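Exopolyphosphatase (Aquifex aeolicus, PDB 1T6C) probably hydrolyses inorganic polyphosphate and guanosine pentaphosphate, as an actin-like phosphatase of the Ppx/GppA family. Local coordinates at residues Val24-Ala29 / Lys74-Glu79; Glu65-Leu70 / Glu100-Arg105; Leu166-Val171 / Phe192-Lys197; Gly214-Leu219 / Gly242-Trp247. All blocks are in the same frame, centred on the assembly; numbering follows the deposited sequence.

Interaction 1: Val24-Ala29 / Lys74-Glu79; sequences VRLTIA and KKLIDE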
loop_
_atom_site.group_PDB
_atom_site.type_symbol
_atom_site.label_atom_id
_atom_site.label_comp_id
_atom_site.label_asym_id
_atom_site.label_seq_id
_atom_site.Cartn_x
_atom_site.Cartn_y
_atom_site.Cartn_z
ATOM N N VAL A 24 11.738 4.232 -4.722
ATOM C CA VAL A 24 12.280 2.914 -4.983
ATOM C C VAL A 24 12.705 2.353 -3.636
ATOM O O VAL A 24 13.494 2.966 -2.926
ATOM C CB VAL A 24 13.501 3.007 -5.920
ATOM C CG1 VAL A 24 14.022 1.618 -6.291
ATOM C CG2 VAL A 24 13.137 3.819 -7.187
ATOM N N ARG A 25 12.185 1.178 -3.299
ATOM C CA ARG A 25 12.335 0.642 -1.938
ATOM C C ARG A 25 12.849 -0.770 -1.922
ATOM O O ARG A 25 12.443 -1.571 -2.764
ATOM C CB ARG A 25 11.027 0.726 -1.205
ATOM C CG ARG A 25 10.659 2.192 -0.894
ATOM C CD ARG A 25 9.461 2.382 -0.101
ATOM N NE ARG A 25 9.613 1.836 1.227
ATOM C CZ ARG A 25 8.730 2.012 2.185
ATOM N NH1 ARG A 25 7.651 2.746 1.971
ATOM N NH2 ARG A 25 8.945 1.460 3.367
ATOM N N LEU A 26 13.732 -1.033 -0.968
ATOM C CA LEU A 26 14.367 -2.343 -0.765
ATOM C C LEU A 26 13.984 -2.848 0.629
ATOM O O LEU A 26 14.031 -2.100 1.612
ATOM C CB LEU A 26 15.889 -2.210 -0.827
ATOM C CG LEU A 26 16.704 -3.437 -0.388
ATOM C CD1 LEU A 26 16.518 -4.609 -1.369
ATOM C CD2 LEU A 26 18.181 -3.082 -0.201
ATOM N N THR A 27 13.607 -4.116 0.714
ATOM C CA THR A 27 13.338 -4.787 1.965
ATOM C C THR A 27 14.060 -6.136 1.998
ATOM O O THR A 27 13.928 -6.903 1.082
ATOM C CB THR A 27 11.809 -5.011 2.154
ATOM O OG1 THR A 27 11.091 -3.779 1.939
ATOM C CG2 THR A 27 11.506 -5.472 3.586
ATOM N N ILE A 28 14.850 -6.384 3.033
ATOM C CA ILE A 28 15.585 -7.637 3.192
ATOM C C ILE A 28 15.080 -8.276 4.466
ATOM O O ILE A 28 14.973 -7.598 5.492
ATOM C CB ILE A 28 17.107 -7.455 3.269
ATOM C CG1 ILE A 28 17.662 -6.728 2.031
ATOM C CG2 ILE A 28 17.778 -8.808 3.417
ATOM C CD1 ILE A 28 19.170 -6.551 2.007
ATOM N N ALA A 29 14.774 -9.571 4.400
ATOM C CA ALA A 29 14.275 -10.304 5.555
ATOM C C ALA A 29 15.091 -11.577 5.710
ATOM O O ALA A 29 15.673 -12.075 4.742
ATOM C CB ALA A 29 12.854 -10.612 5.386
ATOM N N LYS A 74 21.470 -3.510 -5.324
ATOM C CA LYS A 74 22.057 -4.781 -5.728
ATOM C C LYS A 74 23.360 -5.076 -4.951
ATOM O O LYS A 74 23.628 -6.210 -4.601
ATOM C CB LYS A 74 22.308 -4.772 -7.251
ATOM C CG LYS A 74 22.851 -6.080 -7.847
ATOM C CD LYS A 74 21.984 -7.304 -7.538
ATOM C CE LYS A 74 22.383 -8.525 -8.406
ATOM N NZ LYS A 74 23.847 -8.836 -8.358
ATOM N N LYS A 75 24.136 -4.047 -4.645
ATOM C CA LYS A 75 25.385 -4.195 -3.885
ATOM C C LYS A 75 25.067 -4.712 -2.473
ATOM O O LYS A 75 25.786 -5.574 -1.958
ATOM C CB LYS A 75 26.126 -2.857 -3.799
ATOM C CG LYS A 75 26.916 -2.524 -5.028
ATOM C CD LYS A 75 27.617 -1.167 -4.864
ATOM C CE LYS A 75 28.304 -0.744 -6.160
ATOM N NZ LYS A 75 28.645 0.710 -6.185
ATOM N N LEU A 76 23.998 -4.192 -1.871
ATOM C CA LEU A 76 23.544 -4.654 -0.565
ATOM C C LEU A 76 23.065 -6.098 -0.637
ATOM O O LEU A 76 23.407 -6.910 0.211
ATOM C CB LEU A 76 22.436 -3.768 -0.011
ATOM C CG LEU A 76 22.860 -2.340 0.336
ATOM C CD1 LEU A 76 21.638 -1.473 0.612
ATOM C CD2 LEU A 76 23.808 -2.325 1.526
ATOM N N ILE A 77 22.295 -6.434 -1.667
ATOM C CA ILE A 77 21.807 -7.814 -1.829
ATOM C C ILE A 77 22.986 -8.786 -1.917
ATOM O O ILE A 77 22.987 -9.845 -1.318
ATOM C CB ILE A 77 20.919 -7.845 -3.097
ATOM C CG1 ILE A 77 19.560 -7.205 -2.762
ATOM C CG2 ILE A 77 20.852 -9.216 -3.729
ATOM C CD1 ILE A 77 18.764 -6.909 -3.956
ATOM N N ASP A 78 24.019 -8.384 -2.656
ATOM C CA ASP A 78 25.232 -9.188 -2.818
ATOM C C ASP A 78 25.990 -9.337 -1.496
ATOM O O ASP A 78 26.317 -10.461 -1.078
ATOM C CB ASP A 78 26.177 -8.514 -3.854
ATOM C CG ASP A 78 25.636 -8.526 -5.294
ATOM O OD1 ASP A 78 24.600 -9.195 -5.577
ATOM O OD2 ASP A 78 26.215 -7.862 -6.212
ATOM N N GLU A 79 26.226 -8.225 -0.815
ATOM C CA GLU A 79 27.017 -8.248 0.441
ATOM C C GLU A 79 26.290 -9.045 1.542
ATOM O O GLU A 79 26.943 -9.779 2.319
ATOM C CB GLU A 79 27.357 -6.818 0.905
ATOM C CG GLU A 79 28.132 -6.700 2.233
ATOM C CD GLU A 79 29.648 -6.553 2.084
ATOM O OE1 GLU A 79 30.134 -6.387 0.938
ATOM O OE2 GLU A 79 30.353 -6.514 3.133
#
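Leu-26 sits mid-strand and faces Leu-76 and Ile-77 on the last turn of helix 60-79. Segment 24-29 is regular beta strand. Its backbone bonds go to strands on both sides, with Leu-26 paired to Arg-42 and Thr-27 paired to Ser-16. The helix therefore lies on a face of the sheet and not at an edge. Side chains alternate along the strand: Leu-26 and Ile-28 point toward the helix, and Arg-25 and Thr-27 do not. In the helix, Asp-78 N bonds Lys-74 O, as in a regular helix. A helix packed on the face of the five-stranded mixed sheet is part of the actin-like fold.

The contact is made by branched methyl groups. With CG anti to N (chi1 169°), Leu-26 offers CD1 and CD2 to two different helix residues. Leu-26 CD2 meets Leu-76 CD1 at 3.9 Å. Leu-26 CD1 meets Ile-77 CD1 at 4.1 Å. The side chain of Leu-26 runs at a slant to each of theirs. Ile-77 reaches it with the end of its longer branch.

The helix also carries an intrahelical salt bridge. Lys-74 NZ bonds Asp-78 OD1 at 2.9 Å, on the syn lone pair, one turn on. Nearby, Tyr-73 OH bonds the carbonyl oxygen of Val-24, a polar tie between the same helix and strand.

The contact between the two segments is wholly aliphatic. It depends on shape and burial, with no directional bond between them, while the charged pair stays off the interface.

Interaction 2: Glu65-Leu70 / Glu100-Arg105; sequences ETIQVL and EEFLER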
loop_
_atom_site.group_PDB
_atom_site.type_symbol
_atom_site.label_atom_id
_atom_site.label_comp_id
_atom_site.label_asym_id
_atom_site.label_seq_id
_atom_site.Cartn_x
_atom_site.Cartn_y
_atom_site.Cartn_z
ATOM N N GLU A 65 18.862 8.309 -12.118
ATOM C CA GLU A 65 18.926 8.247 -10.664
ATOM C C GLU A 65 18.385 6.896 -10.185
ATOM O O GLU A 65 18.919 6.290 -9.246
ATOM C CB GLU A 65 18.135 9.365 -9.983
ATOM C CG GLU A 65 18.411 9.375 -8.490
ATOM C CD GLU A 65 17.766 10.518 -7.728
ATOM O OE1 GLU A 65 17.167 11.384 -8.364
ATOM O OE2 GLU A 65 17.869 10.536 -6.477
ATOM N N THR A 66 17.315 6.437 -10.825
ATOM C CA THR A 66 16.690 5.172 -10.419
ATOM C C THR A 66 17.656 4.008 -10.660
ATOM O O THR A 66 17.831 3.164 -9.787
ATOM C CB THR A 66 15.365 4.967 -11.141
ATOM O OG1 THR A 66 14.425 5.981 -10.770
ATOM C CG2 THR A 66 14.688 3.657 -10.702
ATOM N N ILE A 67 18.346 4.014 -11.803
ATOM C CA ILE A 67 19.347 2.995 -12.076
ATOM C C ILE A 67 20.455 3.042 -11.008
ATOM O O ILE A 67 20.882 2.004 -10.523
ATOM C CB ILE A 67 19.889 3.117 -13.517
ATOM C CG1 ILE A 67 18.804 2.684 -14.502
ATOM C CG2 ILE A 67 21.150 2.280 -13.725
ATOM C CD1 ILE A 67 19.160 2.866 -15.921
ATOM N N GLN A 68 20.921 4.230 -10.615
ATOM C CA GLN A 68 21.985 4.303 -9.609
ATOM C C GLN A 68 21.524 3.746 -8.258
ATOM O O GLN A 68 22.272 3.036 -7.625
ATOM C CB GLN A 68 22.531 5.736 -9.458
ATOM C CG GLN A 68 23.808 5.865 -8.574
ATOM C CD GLN A 68 24.824 4.693 -8.698
ATOM O OE1 GLN A 68 24.965 3.853 -7.768
ATOM N NE2 GLN A 68 25.530 4.641 -9.829
ATOM N N VAL A 69 20.286 4.018 -7.867
ATOM C CA VAL A 69 19.717 3.489 -6.618
ATOM C C VAL A 69 19.650 1.962 -6.673
ATOM O O VAL A 69 19.959 1.274 -5.694
ATOM C CB VAL A 69 18.300 4.052 -6.345
ATOM C CG1 VAL A 69 17.612 3.269 -5.237
ATOM C CG2 VAL A 69 18.380 5.542 -5.999
ATOM N N LEU A 70 19.256 1.443 -7.831
ATOM C CA LEU A 70 19.117 0.009 -8.008
ATOM C C LEU A 70 20.487 -0.657 -7.931
ATOM O O LEU A 70 20.602 -1.740 -7.384
ATOM C CB LEU A 70 18.367 -0.339 -9.313
ATOM C CG LEU A 70 16.907 0.059 -9.352
ATOM C CD1 LEU A 70 16.300 -0.121 -10.714
ATOM C CD2 LEU A 70 16.096 -0.744 -8.315
ATOM N N GLU A 100 9.632 -0.042 -21.203
ATOM C CA GLU A 100 10.280 -1.268 -21.642
ATOM C C GLU A 100 11.789 -1.028 -21.793
ATOM O O GLU A 100 12.588 -1.836 -21.368
ATOM C CB GLU A 100 9.625 -1.774 -22.933
ATOM C CG GLU A 100 10.022 -3.188 -23.312
ATOM C CD GLU A 100 9.513 -3.622 -24.688
ATOM O OE1 GLU A 100 10.091 -4.595 -25.260
ATOM O OE2 GLU A 100 8.540 -3.009 -25.193
ATOM N N GLU A 101 12.176 0.112 -22.363
ATOM C CA GLU A 101 13.579 0.481 -22.562
ATOM C C GLU A 101 14.319 0.733 -21.233
ATOM O O GLU A 101 15.447 0.279 -21.052
ATOM C CB GLU A 101 13.652 1.711 -23.479
ATOM C CG GLU A 101 13.175 1.407 -24.900
ATOM C CD GLU A 101 11.731 1.819 -25.200
ATOM O OE1 GLU A 101 10.775 1.551 -24.420
ATOM O OE2 GLU A 101 11.543 2.398 -26.282
ATOM N N PHE A 102 13.652 1.408 -20.303
ATOM C CA PHE A 102 14.128 1.541 -18.927
ATOM C C PHE A 102 14.364 0.163 -18.263
ATOM O O PHE A 102 15.419 -0.072 -17.694
ATOM C CB PHE A 102 13.132 2.362 -18.112
ATOM C CG PHE A 102 13.291 2.233 -16.629
ATOM C CD1 PHE A 102 14.481 2.575 -16.008
ATOM C CD2 PHE A 102 12.234 1.783 -15.850
ATOM C CE1 PHE A 102 14.611 2.467 -14.646
ATOM C CE2 PHE A 102 12.364 1.651 -14.484
ATOM C CZ PHE A 102 13.559 2.004 -13.873
ATOM N N LEU A 103 13.393 -0.746 -18.349
ATOM C CA LEU A 103 13.559 -2.061 -17.719
ATOM C C LEU A 103 14.665 -2.923 -18.349
ATOM O O LEU A 103 15.298 -3.760 -17.669
ATOM C CB LEU A 103 12.263 -2.869 -17.857
ATOM C CG LEU A 103 10.966 -2.329 -17.271
ATOM C CD1 LEU A 103 9.776 -3.162 -17.745
ATOM C CD2 LEU A 103 11.026 -2.323 -15.784
ATOM N N GLU A 104 14.860 -2.761 -19.659
ATOM C CA GLU A 104 15.979 -3.394 -20.352
ATOM C C GLU A 104 17.319 -2.857 -19.855
ATOM O O GLU A 104 18.267 -3.613 -19.665
ATOM C CB GLU A 104 15.871 -3.204 -21.880
ATOM C CG GLU A 104 17.112 -3.641 -22.661
ATOM C CD GLU A 104 17.385 -5.134 -22.647
ATOM O OE1 GLU A 104 16.508 -5.924 -22.225
ATOM O OE2 GLU A 104 18.479 -5.525 -23.114
ATOM N N ARG A 105 17.423 -1.555 -19.633
ATOM C CA ARG A 105 18.656 -1.018 -19.034
ATOM C C ARG A 105 18.905 -1.634 -17.660
ATOM O O ARG A 105 20.025 -1.910 -17.303
ATOM C CB ARG A 105 18.596 0.501 -18.889
ATOM C CG ARG A 105 18.705 1.280 -20.189
ATOM C CD ARG A 105 18.914 2.775 -19.949
ATOM N NE ARG A 105 20.192 3.026 -19.275
ATOM C CZ ARG A 105 20.544 4.182 -18.717
ATOM N NH1 ARG A 105 19.752 5.243 -18.793
ATOM N NH2 ARG A 105 21.722 4.283 -18.115
#
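The torsions of Ile-67 and Arg-105 bring them together. Ile-67 has chi1 -71°, with CG1 anti to the carbonyl carbon, and an extended second torsion pushes CD1 outward. Arg-105 bends at chi3 (64°), which swings its guanidinium across that methyl. Ile-67 CD1 lies over the centre of one face, 3.4 Å from Arg-105 CZ. The two side chains cross at about a right angle.

Phe-102, almost one turn earlier than Arg-105, meets both Thr-66 and Ile-67. Thr-66 CG2 approaches its ring obliquely, 3.7 Å from Phe-102 CZ. Ile-67 CG1 comes to the ring edge, 4.2 Å from Phe-102 CE1.

Helices 60-79 and 99-109 run roughly parallel here, with segment axes 11.1 Å apart and crossing at -31°. Helix 99-109 belongs to the beta-alpha-beta crossover between parallel strands 84-89 and 114-116.

The polar groups are held by other residues. Arg-105 makes salt bridges from NH1 to Glu-64 and from NE to Glu-109, which should fix the plane of the guanidinium. With an alanine here, Glu-64 and Glu-109 would probably each lose this partner, and Ile-67 CD1 its flat cover. Thr-66 OG1 bonds Arg-62 O and Thr-46 OG1.

Interaction 3: Leu166-Val171 / Phe192-Lys197; sequences LPIGIV and FEFLEK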
loop_
_atom_site.group_PDB
_atom_site.type_symbol
_atom_site.label_atom_id
_atom_site.label_comp_id
_atom_site.label_asym_id
_atom_site.label_seq_id
_atom_site.Cartn_x
_atom_site.Cartn_y
_atom_site.Cartn_z
ATOM N N LEU A 166 -10.227 -1.071 -7.420
ATOM C CA LEU A 166 -11.030 0.118 -7.707
ATOM C C LEU A 166 -10.078 1.308 -7.823
ATOM O O LEU A 166 -9.288 1.579 -6.915
ATOM C CB LEU A 166 -12.067 0.379 -6.617
ATOM C CG LEU A 166 -13.045 -0.741 -6.287
ATOM C CD1 LEU A 166 -14.040 -0.247 -5.259
ATOM C CD2 LEU A 166 -13.723 -1.293 -7.516
ATOM N N PRO A 167 -10.140 2.015 -8.937
ATOM C CA PRO A 167 -9.248 3.146 -9.199
ATOM C C PRO A 167 -9.684 4.451 -8.478
ATOM O O PRO A 167 -9.804 5.520 -9.070
ATOM C CB PRO A 167 -9.284 3.224 -10.717
ATOM C CG PRO A 167 -10.696 2.836 -11.033
ATOM C CD PRO A 167 -11.035 1.734 -10.079
ATOM N N ILE A 168 -9.918 4.346 -7.179
ATOM C CA ILE A 168 -10.512 5.415 -6.381
ATOM C C ILE A 168 -9.421 6.110 -5.559
ATOM O O ILE A 168 -9.535 6.266 -4.325
ATOM C CB ILE A 168 -11.648 4.878 -5.479
ATOM C CG1 ILE A 168 -11.166 3.717 -4.587
ATOM C CG2 ILE A 168 -12.815 4.487 -6.357
ATOM C CD1 ILE A 168 -12.201 3.211 -3.590
ATOM N N GLY A 169 -8.360 6.526 -6.241
ATOM C CA GLY A 169 -7.214 7.094 -5.559
ATOM C C GLY A 169 -7.586 8.339 -4.784
ATOM O O GLY A 169 -8.412 9.151 -5.239
ATOM N N ILE A 170 -7.009 8.481 -3.599
ATOM C CA ILE A 170 -7.416 9.559 -2.698
ATOM C C ILE A 170 -7.010 10.963 -3.166
ATOM O O ILE A 170 -7.684 11.928 -2.842
ATOM C CB ILE A 170 -7.045 9.268 -1.249
ATOM C CG1 ILE A 170 -5.546 9.153 -1.029
ATOM C CG2 ILE A 170 -7.767 7.995 -0.771
ATOM C CD1 ILE A 170 -5.107 9.015 0.451
ATOM N N VAL A 171 -5.948 11.114 -3.941
ATOM C CA VAL A 171 -5.639 12.402 -4.511
ATOM C C VAL A 171 -6.762 12.826 -5.465
ATOM O O VAL A 171 -7.247 13.988 -5.411
ATOM C CB VAL A 171 -4.242 12.349 -5.222
ATOM C CG1 VAL A 171 -3.977 13.606 -6.017
ATOM C CG2 VAL A 171 -3.175 12.168 -4.198
ATOM N N PHE A 192 -19.447 10.430 -0.566
ATOM C CA PHE A 192 -20.011 9.160 -0.107
ATOM C C PHE A 192 -21.015 8.524 -1.078
ATOM O O PHE A 192 -21.087 7.294 -1.167
ATOM C CB PHE A 192 -20.613 9.308 1.303
ATOM C CG PHE A 192 -19.577 9.325 2.419
ATOM C CD1 PHE A 192 -18.686 8.276 2.560
ATOM C CD2 PHE A 192 -19.497 10.364 3.333
ATOM C CE1 PHE A 192 -17.720 8.267 3.593
ATOM C CE2 PHE A 192 -18.526 10.362 4.352
ATOM C CZ PHE A 192 -17.650 9.312 4.468
ATOM N N GLU A 193 -21.807 9.322 -1.779
ATOM C CA GLU A 193 -22.681 8.789 -2.807
ATOM C C GLU A 193 -21.855 8.033 -3.849
ATOM O O GLU A 193 -22.262 6.968 -4.335
ATOM C CB GLU A 193 -23.487 9.908 -3.478
ATOM C CG GLU A 193 -24.523 10.593 -2.616
ATOM C CD GLU A 193 -25.160 11.836 -3.273
ATOM O OE1 GLU A 193 -24.688 12.309 -4.331
ATOM O OE2 GLU A 193 -26.162 12.345 -2.726
ATOM N N PHE A 194 -20.720 8.613 -4.244
ATOM C CA PHE A 194 -19.860 7.984 -5.231
ATOM C C PHE A 194 -19.308 6.680 -4.675
ATOM O O PHE A 194 -19.291 5.658 -5.362
ATOM C CB PHE A 194 -18.724 8.930 -5.657
ATOM C CG PHE A 194 -17.614 8.223 -6.362
ATOM C CD1 PHE A 194 -17.772 7.817 -7.683
ATOM C CD2 PHE A 194 -16.461 7.880 -5.702
ATOM C CE1 PHE A 194 -16.774 7.125 -8.331
ATOM C CE2 PHE A 194 -15.454 7.170 -6.345
ATOM C CZ PHE A 194 -15.598 6.816 -7.675
ATOM N N LEU A 195 -18.863 6.692 -3.424
ATOM C CA LEU A 195 -18.262 5.504 -2.855
ATOM C C LEU A 195 -19.322 4.407 -2.708
ATOM O O LEU A 195 -19.020 3.251 -2.945
ATOM C CB LEU A 195 -17.598 5.808 -1.524
ATOM C CG LEU A 195 -16.281 6.540 -1.536
ATOM C CD1 LEU A 195 -15.820 6.779 -0.124
ATOM C CD2 LEU A 195 -15.233 5.772 -2.333
ATOM N N GLU A 196 -20.573 4.771 -2.429
ATOM C CA GLU A 196 -21.669 3.783 -2.334
ATOM C C GLU A 196 -21.842 3.110 -3.702
ATOM O O GLU A 196 -21.951 1.898 -3.775
ATOM C CB GLU A 196 -22.961 4.496 -1.903
ATOM C CG GLU A 196 -24.187 3.593 -1.868
ATOM C CD GLU A 196 -24.512 3.095 -0.484
ATOM O OE1 GLU A 196 -24.543 3.907 0.491
ATOM O OE2 GLU A 196 -24.753 1.868 -0.366
ATOM N N LYS A 197 -21.822 3.906 -4.775
ATOM C CA LYS A 197 -21.969 3.416 -6.167
ATOM C C LYS A 197 -20.864 2.419 -6.511
ATOM O O LYS A 197 -21.132 1.322 -7.054
ATOM C CB LYS A 197 -21.937 4.573 -7.164
ATOM C CG LYS A 197 -21.820 4.195 -8.689
ATOM C CD LYS A 197 -21.542 5.416 -9.640
ATOM C CE LYS A 197 -20.917 4.932 -10.974
ATOM N NZ LYS A 197 -21.760 5.006 -12.199
#
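Leu-166 ends strand 159-166 and leads the chain to Ile-168, which meets Phe-194 and Leu-195 of helix 185-199. Leu-166 is still paired with Thr-150 of the adjacent strand. Pro-167 is the centre of an inverse gamma turn. The turn is closed by a weak bond of 2.9 Å from Ile-168 N to Leu-166 O. It turns the chain at the end of the strand.

Ile-168 makes the contact. Its CG1 stands between the backbone N and the carbonyl carbon (chi1 55°), and the two branches go to different partners. Ile-168 CG2 comes to the edge of the Phe-194 ring, near its plane, at 3.8 Å from Phe-194 CE2 and 3.9 Å from Phe-194 CZ. Ile-168 CD1 reaches the methyl CD2 of Leu-195 at 4.2 Å. The phenylalanine turns its ring to this side with CG anti to its own N (chi1 164°).

Gly-169 follows as the N-cap of helix 170-177, and Ile-170 opens that helix. Ile-170 packs on Ile-280 of helix 274-288, and Leu-195 packs on Lys-283 of the same helix.

The arrangement is a strand-to-helix connection in an actin-like fold, packed against a second helix. It lies near the calcium site but supplies no ligand: the side chain of Ile-168 touches Thr-150 and is about 6 Å from that of Ser-149, which binds the calcium ion.

Interaction 4: Gly214-Leu219 / Gly242-Trp247; sequences GTITTL and GQIKKW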
loop_
_atom_site.group_PDB
_atom_site.type_symbol
_atom_site.label_atom_id
_atom_site.label_comp_id
_atom_site.label_asym_id
_atom_site.label_seq_id
_atom_site.Cartn_x
_atom_site.Cartn_y
_atom_site.Cartn_z
ATOM N N GLY A 214 -1.321 3.620 4.308
ATOM C CA GLY A 214 -0.934 4.761 5.109
ATOM C C GLY A 214 -2.050 5.432 5.861
ATOM O O GLY A 214 -1.862 5.947 6.974
ATOM N N THR A 215 -3.238 5.439 5.270
ATOM C CA THR A 215 -4.377 6.006 5.960
ATOM C C THR A 215 -4.729 5.205 7.216
ATOM O O THR A 215 -4.835 5.764 8.303
ATOM C CB THR A 215 -5.602 6.087 5.030
ATOM O OG1 THR A 215 -5.296 6.924 3.887
ATOM C CG2 THR A 215 -6.738 6.749 5.794
ATOM N N ILE A 216 -4.937 3.912 7.040
ATOM C CA ILE A 216 -5.463 3.100 8.142
ATOM C C ILE A 216 -4.445 2.879 9.279
ATOM O O ILE A 216 -4.815 2.822 10.462
ATOM C CB ILE A 216 -6.087 1.798 7.597
ATOM C CG1 ILE A 216 -7.102 1.242 8.603
ATOM C CG2 ILE A 216 -5.018 0.820 7.206
ATOM C CD1 ILE A 216 -8.396 2.031 8.686
ATOM N N THR A 217 -3.154 2.811 8.963
ATOM C CA THR A 217 -2.161 2.674 10.015
ATOM C C THR A 217 -2.018 3.993 10.768
ATOM O O THR A 217 -1.805 3.994 11.966
ATOM C CB THR A 217 -0.773 2.210 9.509
ATOM O OG1 THR A 217 -0.326 3.026 8.412
ATOM C CG2 THR A 217 -0.847 0.782 8.966
ATOM N N THR A 218 -2.117 5.120 10.071
ATOM C CA THR A 218 -2.141 6.415 10.761
ATOM C C THR A 218 -3.343 6.519 11.662
ATOM O O THR A 218 -3.211 6.943 12.804
ATOM C CB THR A 218 -2.129 7.553 9.762
ATOM O OG1 THR A 218 -0.911 7.497 9.002
ATOM C CG2 THR A 218 -2.132 8.886 10.478
ATOM N N LEU A 219 -4.510 6.066 11.190
ATOM C CA LEU A 219 -5.720 6.070 12.018
ATOM C C LEU A 219 -5.561 5.226 13.269
ATOM O O LEU A 219 -5.912 5.657 14.371
ATOM C CB LEU A 219 -6.924 5.588 11.204
ATOM C CG LEU A 219 -7.933 6.530 10.604
ATOM C CD1 LEU A 219 -9.243 5.791 10.490
ATOM C CD2 LEU A 219 -8.135 7.820 11.371
ATOM N N GLY A 242 -17.514 2.796 14.482
ATOM C CA GLY A 242 -17.636 3.965 15.344
ATOM C C GLY A 242 -16.359 4.772 15.529
ATOM O O GLY A 242 -16.397 5.997 15.534
ATOM N N GLN A 243 -15.235 4.079 15.693
ATOM C CA GLN A 243 -13.938 4.741 15.865
ATOM C C GLN A 243 -13.540 5.477 14.572
ATOM O O GLN A 243 -13.096 6.644 14.609
ATOM C CB GLN A 243 -12.862 3.740 16.231
ATOM C CG GLN A 243 -12.888 3.303 17.712
ATOM C CD GLN A 243 -11.986 2.081 18.001
ATOM O OE1 GLN A 243 -11.932 1.155 17.236
ATOM N NE2 GLN A 243 -11.250 2.117 19.113
ATOM N N ILE A 244 -13.752 4.811 13.439
ATOM C CA ILE A 244 -13.389 5.395 12.147
ATOM C C ILE A 244 -14.307 6.572 11.863
ATOM O O ILE A 244 -13.865 7.600 11.384
ATOM C CB ILE A 244 -13.416 4.331 11.039
ATOM C CG1 ILE A 244 -12.374 3.238 11.323
ATOM C CG2 ILE A 244 -13.131 4.964 9.667
ATOM C CD1 ILE A 244 -12.411 2.102 10.354
ATOM N N LYS A 245 -15.597 6.449 12.161
ATOM C CA LYS A 245 -16.541 7.561 11.953
ATOM C C LYS A 245 -16.124 8.798 12.751
ATOM O O LYS A 245 -16.128 9.927 12.239
ATOM C CB LYS A 245 -17.981 7.162 12.331
ATOM C CG LYS A 245 -18.994 8.245 11.989
ATOM C CD LYS A 245 -20.384 7.983 12.505
ATOM C CE LYS A 245 -21.312 9.170 12.227
ATOM N NZ LYS A 245 -20.986 10.373 13.048
ATOM N N LYS A 246 -15.741 8.606 13.995
ATOM C CA LYS A 246 -15.348 9.738 14.827
ATOM C C LYS A 246 -14.103 10.436 14.282
ATOM O O LYS A 246 -14.039 11.672 14.286
ATOM C CB LYS A 246 -15.209 9.315 16.279
ATOM C CG LYS A 246 -16.572 9.193 16.918
ATOM C CD LYS A 246 -16.499 8.456 18.246
ATOM C CE LYS A 246 -16.982 9.304 19.412
ATOM N NZ LYS A 246 -16.728 8.575 20.694
ATOM N N TRP A 247 -13.150 9.673 13.740
ATOM C CA TRP A 247 -11.969 10.291 13.093
ATOM C C TRP A 247 -12.319 11.018 11.798
ATOM O O TRP A 247 -11.746 12.082 11.489
ATOM C CB TRP A 247 -10.848 9.260 12.863
ATOM C CG TRP A 247 -10.129 8.963 14.123
ATOM C CD1 TRP A 247 -10.231 7.848 14.889
ATOM C CD2 TRP A 247 -9.284 9.862 14.838
ATOM N NE1 TRP A 247 -9.476 7.987 16.031
ATOM C CE2 TRP A 247 -8.877 9.221 16.018
ATOM C CE3 TRP A 247 -8.792 11.154 14.578
ATOM C CZ2 TRP A 247 -8.049 9.819 16.940
ATOM C CZ3 TRP A 247 -7.963 11.729 15.492
ATOM C CH2 TRP A 247 -7.596 11.069 16.651
#
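Leu-219 divides its two methyls between Ile-244 and Trp-247, joining two helices packed on the six-stranded sheet of the actin-like fold. Helix 214-223 follows strand 208-212, and helix 241-251 follows strand 238-240. Their segments cross at 98°, close to perpendicular, with axes 11.9 Å apart.

The contacts across the crossing are apolar. Leu-219 CD2 lies 3.4 Å from Trp-247 CB, a close approach, and 3.6 Å from Trp-247 CG. Here chi1 of Leu-219 (-100°) lies away from the staggered values. CD2 meets the indole obliquely. Leu-219 CD1 lies 4.1 Å from Ile-244 CG2, and these two side chains cross at about a right angle. Ile-216 CD1 adds a looser contact with Ile-244 CD1 at 4.3 Å. Leu-239 touches Ile-216, Leu-219 and Ile-244, and Leu-293 touches both isoleucines. Replacing Leu-219 with an alanine would probably open a gap facing Ile-244 and Trp-247 CB, where both methyls are lost.

One aromatic contact lies outside: Trp-247 meets Phe-263 edge-to-face. A bound methylpentanediol, probably from the crystallisation liquor, also lies near the tryptophan.

The polar bonds run beside the apolar core. Trp-247 NE1 bonds Glu-223 OE1 and Gln-243 NE2 bonds Glu-223 OE2, which ties the end of helix 214-223 to helix 241-251 and should restrain the indole. At the start of helix 214-223, Gly-214 O accepts twice from Thr-218, from its N and from its hydroxyl. Thr-218 OG1 to Gly-214 O is 2.7 Å, with a C=O...OG1 angle of 163°.

In the fold
From the N terminus, interaction 1 closes a loop from strand 23-32 to the end of helix 60-79. Interaction 2 starts within that loop and ends beyond it at helix 99-109, so the two cross. They share helix 60-79 and touch where Val-24 packs on Leu-70 and Thr-66. Interaction 1 joins helix 60-79 to the five-stranded sheet, and interaction 2 joins helix 99-109 to that helix. Interactions 3 and 4 follow in series, each closing a short loop of its own in the part of the chain with the six-stranded sheet. They touch through Ile-170 and Thr-215. The centres of interactions 1 and 3 are about 36 Å apart. The two pairs thus belong to the two halves of the actin-like fold.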